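Long-range contacts in glycoside hydrolase family 31 (Trueperella pyogenes, PDB 5I0G), which degrades cycloalternan, a cyclic glucose oligosaccharide, probably by cleaving its alpha-glucosidic linkages in a pocket on a TIM barrel: residues V512-S517 with H525-A530; D462-D467 with D502-A507; E76-A81 with E198-Q203. The protein carries 1 engineered substitution. All coordinates share one frame; numbering follows the deposited sequence.

Contact 3 comes first along the chain. It closes a loop of 116 residues, bringing the start of helix 79-88, in the N-terminal domain, against the loop before helix 203-206. Contact 2 then closes 34 residues by packing barrel strand 463-466 on helix 485-506, and contact 1 closes only seven by pairing strand 513-515 with strand 527-529. The three follow in series, neither nested nor crossed. Contacts 1 and 2 are joined directly, since strands 463-466 and 513-515 are neighbours in the barrel. Contact 3 touches contact 1 by a long, weak ion pair between Glu198 and Arg516, and the bound glucan touches all three.

Contact 1: residues V512-S517 with H525-A530. With GLC (alpha-D-glucopyranose), chain B; GLC (alpha-D-glucopyranose), chain C.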
loop_
_atom_site.group_PDB
_atom_site.type_symbol
_atom_site.label_atom_id
_atom_site.label_comp_id
_atom_site.label_asym_id
_atom_site.label_seq_id
_atom_site.Cartn_x
_atom_site.Cartn_y
_atom_site.Cartn_z
ATOM N N VAL A 512 2.380 -17.689 4.107
ATOM C CA VAL A 512 2.621 -16.535 4.943
ATOM C C VAL A 512 3.496 -15.560 4.169
ATOM O O VAL A 512 4.725 -15.654 4.164
ATOM C CB VAL A 512 3.264 -16.900 6.293
ATOM C CG1 VAL A 512 3.517 -15.644 7.118
ATOM C CG2 VAL A 512 2.388 -17.869 7.061
ATOM N N THR A 513 2.827 -14.648 3.479
ATOM C CA THR A 513 3.451 -13.487 2.884
ATOM C C THR A 513 2.988 -12.300 3.711
ATOM O O THR A 513 1.857 -12.302 4.213
ATOM C CB THR A 513 3.034 -13.302 1.410
ATOM O OG1 THR A 513 1.604 -13.250 1.292
ATOM C CG2 THR A 513 3.580 -14.423 0.550
ATOM N N PHE A 514 3.851 -11.288 3.817
ATOM C CA PHE A 514 3.618 -10.092 4.615
ATOM C C PHE A 514 3.880 -8.888 3.700
ATOM O O PHE A 514 5.040 -8.624 3.343
ATOM C CB PHE A 514 4.571 -10.148 5.815
ATOM C CG PHE A 514 4.332 -9.113 6.887
ATOM C CD1 PHE A 514 3.129 -9.012 7.528
ATOM C CD2 PHE A 514 5.370 -8.296 7.319
ATOM C CE1 PHE A 514 2.938 -8.101 8.562
ATOM C CE2 PHE A 514 5.190 -7.367 8.338
ATOM C CZ PHE A 514 3.976 -7.279 8.973
ATOM N N SER A 515 2.807 -8.175 3.307
ATOM C CA SER A 515 2.879 -7.173 2.227
ATOM C C SER A 515 2.321 -5.851 2.695
ATOM O O SER A 515 1.552 -5.803 3.641
ATOM C CB SER A 515 2.057 -7.615 0.991
ATOM O OG SER A 515 2.329 -8.935 0.566
ATOM N N ARG A 516 2.682 -4.769 2.017
ATOM C CA ARG A 516 2.098 -3.459 2.293
ATOM C C ARG A 516 1.101 -3.018 1.224
ATOM O O ARG A 516 0.156 -2.277 1.534
ATOM C CB ARG A 516 3.184 -2.395 2.471
ATOM C CG ARG A 516 3.980 -2.102 1.214
ATOM C CD ARG A 516 5.113 -1.146 1.454
ATOM N NE ARG A 516 5.593 -0.594 0.189
ATOM C CZ ARG A 516 6.746 0.049 0.019
ATOM N NH1 ARG A 516 7.617 0.194 1.009
ATOM N NH2 ARG A 516 7.045 0.529 -1.171
ATOM N N SER A 517 1.312 -3.437 -0.030
ATOM C CA SER A 517 0.443 -3.004 -1.125
ATOM C C SER A 517 -0.468 -4.096 -1.632
ATOM O O SER A 517 -0.212 -5.290 -1.491
ATOM C CB SER A 517 1.232 -2.356 -2.272
ATOM O OG SER A 517 2.062 -3.288 -2.943
ATOM N N HIS A 525 -4.508 -13.482 -0.172
ATOM C CA HIS A 525 -3.044 -13.692 -0.256
ATOM C C HIS A 525 -2.260 -13.102 0.934
ATOM O O HIS A 525 -1.574 -12.094 0.816
ATOM C CB HIS A 525 -2.527 -13.149 -1.591
ATOM C CG HIS A 525 -3.205 -13.756 -2.779
ATOM N ND1 HIS A 525 -3.057 -15.082 -3.120
ATOM C CD2 HIS A 525 -4.084 -13.237 -3.667
ATOM C CE1 HIS A 525 -3.794 -15.348 -4.185
ATOM N NE2 HIS A 525 -4.425 -14.245 -4.536
ATOM N N GLY A 526 -2.382 -13.745 2.082
ATOM C CA GLY A 526 -1.445 -13.549 3.172
ATOM C C GLY A 526 -1.832 -12.477 4.163
ATOM O O GLY A 526 -3.036 -12.245 4.411
ATOM N N LEU A 527 -0.794 -11.854 4.722
ATOM C CA LEU A 527 -0.874 -10.829 5.752
ATOM C C LEU A 527 -0.472 -9.464 5.184
ATOM O O LEU A 527 0.204 -9.383 4.156
ATOM C CB LEU A 527 0.078 -11.154 6.912
ATOM C CG LEU A 527 -0.271 -12.257 7.922
ATOM C CD1 LEU A 527 -0.948 -13.450 7.284
ATOM C CD2 LEU A 527 0.969 -12.677 8.710
ATOM N N TYR A 528 -0.878 -8.405 5.888
ATOM C CA TYR A 528 -0.664 -7.019 5.458
ATOM C C TYR A 528 -0.266 -6.145 6.651
ATOM O O TYR A 528 -0.737 -6.378 7.770
ATOM C CB TYR A 528 -1.909 -6.484 4.699
ATOM C CG TYR A 528 -2.072 -7.227 3.387
ATOM C CD1 TYR A 528 -2.735 -8.453 3.327
ATOM C CD2 TYR A 528 -1.460 -6.767 2.235
ATOM C CE1 TYR A 528 -2.821 -9.173 2.129
ATOM C CE2 TYR A 528 -1.550 -7.470 1.038
ATOM C CZ TYR A 528 -2.219 -8.676 0.994
ATOM O OH TYR A 528 -2.260 -9.369 -0.194
ATOM N N TRP A 529 0.649 -5.194 6.421
ATOM C CA TRP A 529 0.966 -4.157 7.412
ATOM C C TRP A 529 0.782 -2.761 6.801
ATOM O O TRP A 529 0.799 -2.600 5.576
ATOM C CB TRP A 529 2.356 -4.362 8.069
ATOM C CG TRP A 529 3.528 -3.617 7.489
ATOM C CD1 TRP A 529 4.146 -2.517 8.015
ATOM C CD2 TRP A 529 4.254 -3.945 6.297
ATOM N NE1 TRP A 529 5.179 -2.108 7.204
ATOM C CE2 TRP A 529 5.275 -2.972 6.145
ATOM C CE3 TRP A 529 4.150 -4.967 5.349
ATOM C CZ2 TRP A 529 6.170 -2.985 5.070
ATOM C CZ3 TRP A 529 5.054 -4.980 4.280
ATOM C CH2 TRP A 529 6.035 -3.988 4.145
ATOM N N ALA A 530 0.608 -1.765 7.673
ATOM C CA ALA A 530 0.195 -0.421 7.289
ATOM C C ALA A 530 1.259 0.447 6.603
ATOM O O ALA A 530 0.965 1.573 6.212
ATOM C CB ALA A 530 -0.339 0.317 8.514
HETATM C C1 GLC B . 10.670 -0.031 2.917
HETATM C C2 GLC B . 9.660 -0.547 3.945
HETATM C C3 GLC B . 10.340 -0.801 5.282
HETATM C C4 GLC B . 11.600 -1.648 5.146
HETATM C C5 GLC B . 12.504 -1.075 4.068
HETATM C C6 GLC B . 13.686 -1.985 3.796
HETATM O O2 GLC B . 8.588 0.394 4.143
HETATM O O3 GLC B . 9.455 -1.456 6.197
HETATM O O4 GLC B . 12.299 -1.632 6.391
HETATM O O5 GLC B . 11.789 -0.905 2.838
HETATM O O6 GLC B . 14.638 -1.197 3.088
HETATM C C1 GLC C . 13.623 3.778 1.976
HETATM C C2 GLC C . 12.780 2.961 2.956
HETATM C C3 GLC C . 11.841 1.991 2.227
HETATM C C4 GLC C . 10.993 2.798 1.235
HETATM C C5 GLC C . 11.936 3.537 0.288
HETATM C C6 GLC C . 11.254 4.258 -0.880
HETATM O O2 GLC C . 13.635 2.240 3.855
HETATM O O3 GLC C . 11.052 1.327 3.232
HETATM O O4 GLC C . 10.108 1.966 0.486
HETATM O O5 GLC C . 12.744 4.441 1.062
HETATM O O6 GLC C . 10.276 5.200 -0.444
HETATM O O HOH W 1 0.507 -10.621 1.703
HETATM O O HOH W 2 -1.453 -8.086 -2.441
#
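The CB of Arg516 sits over the six-membered ring of Trp529, 3.7 Å from its centroid and only 15° off the normal, a clear CH-pi contact. With CG held between the backbone N and the carbonyl carbon (chi1 66°), the extended arginine chain runs alongside the indole and carries the guanidinium beyond it to the glucan. There NH1 gives a nearly straight bond to O4 of the chain C glucose, 3.1 Å away, and a weak one to O2 of the chain B glucose, both at its edge. Asp467 and Glu470 form salt bridges with this group. Across the indole plane from Arg516 CB, the Phe514 ring lies nearly parallel but slid aside, with little overlap, its CZ 3.5 Å from Trp529 CB, while Leu527 CB meets the phenyl edge at CD1. Such broad apolar groups suit a barrel interior. The backbones pair as parallel strands: Leu527 N reaches Thr513 O at 2.7 Å, Ser515 N reaches Leu527 O at 3.0 Å, and Trp529 N reaches Ser515 O at 3.0 Å. On the other face Ser515 CB rests 3.6 Å from Tyr528 CE2. A water bonded to Thr513 OG1 and Ser515 OG also donates to His525 O and Leu527 O, bridging the strands, and lies over one face of the Tyr528 ring near its rim; Ser515 OG also bonds Thr466 OG1. Gly526, with no side chain, lets Thr513 OG1 lie 3.6 Å from its CA. Strand 463-466 flanks 513-515, strand 558-561 flanks 527-529, and helix 485-506 covers Thr513 and His525 from outside the barrel.

Contact 2: residues D462-D467 with D502-A507; sequences DGFKTD and DLLRSA. With GLC (alpha-D-glucopyranose), chain B.
A beta-alpha-beta unit of the TIM barrel runs from strand 463-466 through helix 485-506 to the parallel neighbour strand 513-515, and Phe464 on its first strand packs against Leu503 and Leu504 on its helix. The axes of strand 463-466 and the helical piece 502-506 run almost exactly antiparallel, at 178°, with a closest approach of 9.5 Å, a spacing filled by large apolar side chains. Phe464 CE2 touches Leu503 CD2 at 3.9 Å and Leu504 CD2 at 4.0 Å, so neighbouring leucines grip one corner of the phenyl group. Its CD2 also meets Leu504 CD1 at 4.0 Å. The two leucines diverge: Leu503 has CG anti to the backbone N (chi1 173°), whereas Leu504 has it beside that N (chi1 -75°), and both arms reach the same ring. Both methyls of Leu504 also touch Gly463 CA. The next strand residue faces the other way: Lys465 stretches into the barrel, salt-bridged to Glu330, with NZ giving a weak bond to glucose O3 at 3.3 Å. Away from the strand, polar residues suit the helix: Arg505 NH1 bridges to Asp502 OD1, and Ser506 OG donates to Leu503 O at 2.9 Å close to the helix end. Tyr500 of the same helix meets Phe464 edge-to-face, Val456 of helix 453-457 adds to its packing, and the strand is paired with 383-388 on one side and 513-515 on the other.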
loop_
_atom_site.group_PDB
_atom_site.type_symbol
_atom_site.label_atom_id
_atom_site.label_comp_id
_atom_site.label_asym_id
_atom_site.label_seq_id
_atom_site.Cartn_x
_atom_site.Cartn_y
_atom_site.Cartn_z
ATOM N N ASP A 462 10.074 -19.777 6.737
ATOM C CA ASP A 462 8.645 -19.946 6.958
ATOM C C ASP A 462 7.758 -18.962 6.222
ATOM O O ASP A 462 6.548 -19.109 6.269
ATOM C CB ASP A 462 8.395 -19.827 8.449
ATOM C CG ASP A 462 9.223 -20.809 9.224
ATOM O OD1 ASP A 462 8.943 -22.011 9.111
ATOM O OD2 ASP A 462 10.181 -20.381 9.904
ATOM N N GLY A 463 8.338 -17.961 5.565
ATOM C CA GLY A 463 7.534 -16.943 4.879
ATOM C C GLY A 463 8.394 -15.804 4.404
ATOM O O GLY A 463 9.605 -15.800 4.622
ATOM N N PHE A 464 7.763 -14.832 3.765
ATOM C CA PHE A 464 8.465 -13.751 3.081
ATOM C C PHE A 464 7.761 -12.435 3.382
ATOM O O PHE A 464 6.533 -12.388 3.383
ATOM C CB PHE A 464 8.424 -13.964 1.573
ATOM C CG PHE A 464 9.266 -15.111 1.074
ATOM C CD1 PHE A 464 10.633 -14.962 0.902
ATOM C CD2 PHE A 464 8.686 -16.327 0.738
ATOM C CE1 PHE A 464 11.414 -16.011 0.412
ATOM C CE2 PHE A 464 9.458 -17.387 0.273
ATOM C CZ PHE A 464 10.826 -17.224 0.092
ATOM N N LYS A 465 8.539 -11.373 3.610
ATOM C CA LYS A 465 8.003 -10.031 3.708
ATOM C C LYS A 465 8.117 -9.500 2.306
ATOM O O LYS A 465 9.197 -9.100 1.859
ATOM C CB LYS A 465 8.741 -9.147 4.732
ATOM C CG LYS A 465 8.211 -7.712 4.808
ATOM C CD LYS A 465 8.707 -6.949 6.033
ATOM C CE LYS A 465 8.279 -5.489 5.976
ATOM N NZ LYS A 465 8.916 -4.619 7.006
ATOM N N THR A 466 6.988 -9.576 1.607
ATOM C CA THR A 466 6.893 -9.258 0.199
ATOM C C THR A 466 6.627 -7.769 0.083
ATOM O O THR A 466 5.491 -7.346 -0.072
ATOM C CB THR A 466 5.766 -10.075 -0.475
ATOM O OG1 THR A 466 4.670 -10.234 0.442
ATOM C CG2 THR A 466 6.295 -11.435 -0.876
ATOM N N ASP A 467 7.700 -6.996 0.170
ATOM C CA ASP A 467 7.650 -5.533 0.255
ATOM C C ASP A 467 7.484 -4.938 -1.132
ATOM O O ASP A 467 7.677 -5.634 -2.127
ATOM C CB ASP A 467 8.952 -5.005 0.891
ATOM C CG ASP A 467 8.763 -3.696 1.639
ATOM O OD1 ASP A 467 7.864 -2.880 1.283
ATOM O OD2 ASP A 467 9.527 -3.494 2.606
ATOM N N ASP A 502 2.121 -19.177 -3.514
ATOM C CA ASP A 502 2.197 -20.413 -4.295
ATOM C C ASP A 502 3.525 -21.158 -4.057
ATOM O O ASP A 502 3.532 -22.380 -3.879
ATOM C CB ASP A 502 1.967 -20.148 -5.791
ATOM C CG ASP A 502 0.495 -19.778 -6.125
ATOM O OD1 ASP A 502 -0.352 -19.773 -5.209
ATOM O OD2 ASP A 502 0.168 -19.513 -7.316
ATOM N N LEU A 503 4.631 -20.413 -3.988
ATOM C CA LEU A 503 5.932 -21.015 -3.698
ATOM C C LEU A 503 5.899 -21.736 -2.358
ATOM O O LEU A 503 6.243 -22.909 -2.263
ATOM C CB LEU A 503 7.027 -19.944 -3.696
ATOM C CG LEU A 503 8.402 -20.435 -3.240
ATOM C CD1 LEU A 503 8.886 -21.527 -4.182
ATOM C CD2 LEU A 503 9.403 -19.297 -3.155
ATOM N N LEU A 504 5.467 -21.013 -1.327
ATOM C CA LEU A 504 5.445 -21.540 0.034
ATOM C C LEU A 504 4.573 -22.798 0.103
ATOM O O LEU A 504 4.986 -23.836 0.638
ATOM C CB LEU A 504 4.920 -20.471 1.010
ATOM C CG LEU A 504 5.921 -19.355 1.323
ATOM C CD1 LEU A 504 5.238 -18.113 1.882
ATOM C CD2 LEU A 504 7.008 -19.857 2.263
ATOM N N ARG A 505 3.388 -22.700 -0.493
ATOM C CA ARG A 505 2.455 -23.817 -0.544
ATOM C C ARG A 505 2.998 -25.048 -1.305
ATOM O O ARG A 505 2.779 -26.182 -0.883
ATOM C CB ARG A 505 1.096 -23.368 -1.108
ATOM C CG ARG A 505 -0.045 -24.122 -0.470
ATOM C CD ARG A 505 -1.407 -23.729 -1.014
ATOM N NE ARG A 505 -1.676 -22.310 -0.820
ATOM C CZ ARG A 505 -1.636 -21.379 -1.771
ATOM N NH1 ARG A 505 -1.325 -21.666 -3.039
ATOM N NH2 ARG A 505 -1.904 -20.119 -1.449
ATOM N N SER A 506 3.716 -24.831 -2.401
ATOM C CA SER A 506 4.298 -25.953 -3.143
ATOM C C SER A 506 5.495 -26.586 -2.402
ATOM O O SER A 506 5.892 -27.683 -2.741
ATOM C CB SER A 506 4.700 -25.524 -4.557
ATOM O OG SER A 506 5.791 -24.638 -4.516
ATOM N N ALA A 507 6.054 -25.899 -1.403
ATOM C CA ALA A 507 7.128 -26.444 -0.555
ATOM C C ALA A 507 6.660 -27.047 0.788
ATOM O O ALA A 507 7.483 -27.288 1.673
ATOM C CB ALA A 507 8.169 -25.364 -0.305
HETATM C C1 GLC B . 10.670 -0.031 2.917
HETATM C C2 GLC B . 9.660 -0.547 3.945
HETATM C C3 GLC B . 10.340 -0.801 5.282
HETATM C C4 GLC B . 11.600 -1.648 5.146
HETATM C C5 GLC B . 12.504 -1.075 4.068
HETATM C C6 GLC B . 13.686 -1.985 3.796
HETATM O O2 GLC B . 8.588 0.394 4.143
HETATM O O3 GLC B . 9.455 -1.456 6.197
HETATM O O4 GLC B . 12.299 -1.632 6.391
HETATM O O5 GLC B . 11.789 -0.905 2.838
HETATM O O6 GLC B . 14.638 -1.197 3.088
#

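Contact 3: residues E76-A81 with E198-Q203; sequences EGHLAA and EQYKAQ. With GLC (alpha-D-glucopyranose), chain C.
The two backbones come closest at Gly77 and Tyr200, with CA atoms 5.9 Å apart, yet no hydrogen bond joins them directly. Instead a water accepts from Gly77 N and lies 2.9 Å from Tyr200 O, where it donates; a second water links Tyr200 O less firmly to Glu76 OE1, an oxygen also bonded by His206. Glycine suits the position because a beta carbon here would point at Tyr200 O and clash with it. Gly77 O then meets the edge of the tyrosine ring, 3.4 Å from Tyr200 CE2. The main side-chain contact is an offset stack of His78 on Tyr200, ring centroids 4.3 Å apart and planes at 16°, with His78 NE2 lying over Tyr200 CD2 at 3.3 Å. Tyr200 reaches out by placing CG anti to its backbone N (chi1 178°), and CG of its neighbour Lys201 covers the opposite face of the ring, over its centre. His78 holds the N-cap position of helix 79-88, so an N-terminal domain helix begins at the rim of the glucan pocket, where the loop following strand 191-194 meets it. There His78 NE2 donates to glucose O6 at 2.9 Å, with an N-H...O angle of 157°. Glu198, its chain extended, accepts hydrogen bonds from two glucose hydroxyls: OE2 from O6 at 2.6 Å and from O4 at 3.0 Å. Glucose O6 is therefore both acceptor and donor, a pairing that should fix its rotation, while a carboxylate oxygen suits two hydroxyl donors. Tyr200 OH turns to Glu593, and Trp429 meets the His78 ring at an angle. Within the loop, Gln199 NE2 bonds Lys201 O nearly straight on, and its OE1 accepts from Arg208.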
loop_
_atom_site.group_PDB
_atom_site.type_symbol
_atom_site.label_atom_id
_atom_site.label_comp_id
_atom_site.label_asym_id
_atom_site.label_seq_id
_atom_site.Cartn_x
_atom_site.Cartn_y
_atom_site.Cartn_z
ATOM N N GLU A 76 8.245 14.869 0.415
ATOM C CA GLU A 76 8.718 15.346 1.738
ATOM C C GLU A 76 9.433 14.311 2.637
ATOM O O GLU A 76 10.379 14.658 3.354
ATOM C CB GLU A 76 7.548 15.986 2.532
ATOM C CG GLU A 76 6.161 15.344 2.318
ATOM C CD GLU A 76 5.429 14.987 3.599
ATOM O OE1 GLU A 76 4.726 13.951 3.600
ATOM O OE2 GLU A 76 5.532 15.723 4.605
ATOM N N GLY A 77 8.966 13.062 2.608
ATOM C CA GLY A 77 9.606 11.961 3.332
ATOM C C GLY A 77 11.045 11.660 2.936
ATOM O O GLY A 77 11.803 11.128 3.747
ATOM N N HIS A 78 11.404 11.979 1.688
ATOM C CA HIS A 78 12.782 11.921 1.185
ATOM C C HIS A 78 13.276 13.351 0.900
ATOM O O HIS A 78 13.585 13.708 -0.244
ATOM C CB HIS A 78 12.832 11.043 -0.079
ATOM C CG HIS A 78 12.513 9.602 0.182
ATOM N ND1 HIS A 78 13.374 8.765 0.857
ATOM C CD2 HIS A 78 11.422 8.857 -0.118
ATOM C CE1 HIS A 78 12.835 7.563 0.952
ATOM N NE2 HIS A 78 11.651 7.591 0.365
ATOM N N LEU A 79 13.334 14.162 1.958
ATOM C CA LEU A 79 13.517 15.631 1.834
ATOM C C LEU A 79 14.780 16.049 1.084
ATOM O O LEU A 79 14.698 16.864 0.161
ATOM C CB LEU A 79 13.500 16.302 3.220
ATOM C CG LEU A 79 13.411 17.835 3.313
ATOM C CD1 LEU A 79 12.185 18.360 2.571
ATOM C CD2 LEU A 79 13.383 18.283 4.773
ATOM N N ALA A 80 15.937 15.506 1.476
ATOM C CA ALA A 80 17.200 15.830 0.806
ATOM C C ALA A 80 17.146 15.447 -0.685
ATOM O O ALA A 80 17.475 16.275 -1.553
ATOM C CB ALA A 80 18.388 15.164 1.496
ATOM N N ALA A 81 16.707 14.220 -0.979
ATOM C CA ALA A 81 16.551 13.792 -2.381
ATOM C C ALA A 81 15.566 14.688 -3.151
ATOM O O ALA A 81 15.843 15.064 -4.286
ATOM C CB ALA A 81 16.143 12.329 -2.480
ATOM N N GLU A 198 2.950 4.266 -3.575
ATOM C CA GLU A 198 3.759 4.342 -2.380
ATOM C C GLU A 198 3.801 5.782 -1.873
ATOM O O GLU A 198 4.557 6.607 -2.381
ATOM C CB GLU A 198 5.188 3.841 -2.597
ATOM C CG GLU A 198 5.901 3.726 -1.246
ATOM C CD GLU A 198 7.413 3.746 -1.292
ATOM O OE1 GLU A 198 8.002 3.469 -2.366
ATOM O OE2 GLU A 198 8.001 4.013 -0.211
ATOM N N GLN A 199 3.004 6.068 -0.855
ATOM C CA GLN A 199 3.126 7.305 -0.116
ATOM C C GLN A 199 4.060 7.019 1.061
ATOM O O GLN A 199 3.671 6.357 2.023
ATOM C CB GLN A 199 1.744 7.802 0.331
ATOM C CG GLN A 199 1.761 9.092 1.136
ATOM C CD GLN A 199 2.535 10.221 0.477
ATOM O OE1 GLN A 199 2.227 10.636 -0.641
ATOM N NE2 GLN A 199 3.533 10.730 1.171
ATOM N N TYR A 200 5.310 7.477 0.961
ATOM C CA TYR A 200 6.290 7.209 1.993
ATOM C C TYR A 200 6.038 8.150 3.190
ATOM O O TYR A 200 6.480 9.299 3.209
ATOM C CB TYR A 200 7.714 7.330 1.455
ATOM C CG TYR A 200 8.773 7.096 2.507
ATOM C CD1 TYR A 200 8.905 5.857 3.126
ATOM C CD2 TYR A 200 9.628 8.115 2.897
ATOM C CE1 TYR A 200 9.875 5.636 4.101
ATOM C CE2 TYR A 200 10.611 7.909 3.859
ATOM C CZ TYR A 200 10.730 6.669 4.453
ATOM O OH TYR A 200 11.684 6.483 5.414
ATOM N N LYS A 201 5.298 7.619 4.162
ATOM C CA LYS A 201 4.915 8.298 5.407
ATOM C C LYS A 201 3.795 9.292 5.192
ATOM O O LYS A 201 3.460 9.630 4.053
ATOM C CB LYS A 201 6.115 8.900 6.152
ATOM C CG LYS A 201 7.236 7.874 6.344
ATOM C CD LYS A 201 8.232 8.255 7.417
ATOM C CE LYS A 201 9.257 9.246 6.908
ATOM N NZ LYS A 201 10.161 9.689 7.997
ATOM N N ALA A 202 3.184 9.711 6.299
ATOM C CA ALA A 202 2.049 10.643 6.291
ATOM C C ALA A 202 0.952 10.279 5.267
ATOM O O ALA A 202 0.512 11.122 4.471
ATOM C CB ALA A 202 2.563 12.057 6.037
ATOM N N GLN A 203 0.493 9.034 5.288
ATOM C CA GLN A 203 -0.503 8.609 4.300
ATOM C C GLN A 203 -1.824 9.345 4.526
ATOM O O GLN A 203 -2.503 9.687 3.569
ATOM C CB GLN A 203 -0.715 7.091 4.312
ATOM C CG GLN A 203 0.521 6.263 3.921
ATOM C CD GLN A 203 1.519 6.071 5.060
ATOM O OE1 GLN A 203 1.261 6.432 6.214
ATOM N NE2 GLN A 203 2.663 5.506 4.738
HETATM C C1 GLC C . 13.623 3.778 1.976
HETATM C C2 GLC C . 12.780 2.961 2.956
HETATM C C3 GLC C . 11.841 1.991 2.227
HETATM C C4 GLC C . 10.993 2.798 1.235
HETATM C C5 GLC C . 11.936 3.537 0.288
HETATM C C6 GLC C . 11.254 4.258 -0.880
HETATM O O2 GLC C . 13.635 2.240 3.855
HETATM O O3 GLC C . 11.052 1.327 3.232
HETATM O O4 GLC C . 10.108 1.966 0.486
HETATM O O5 GLC C . 12.744 4.441 1.062
HETATM O O6 GLC C . 10.276 5.200 -0.444
HETATM O O HOH W 3 6.468 11.914 4.344
HETATM O O HOH W 4 7.140 11.228 1.193
#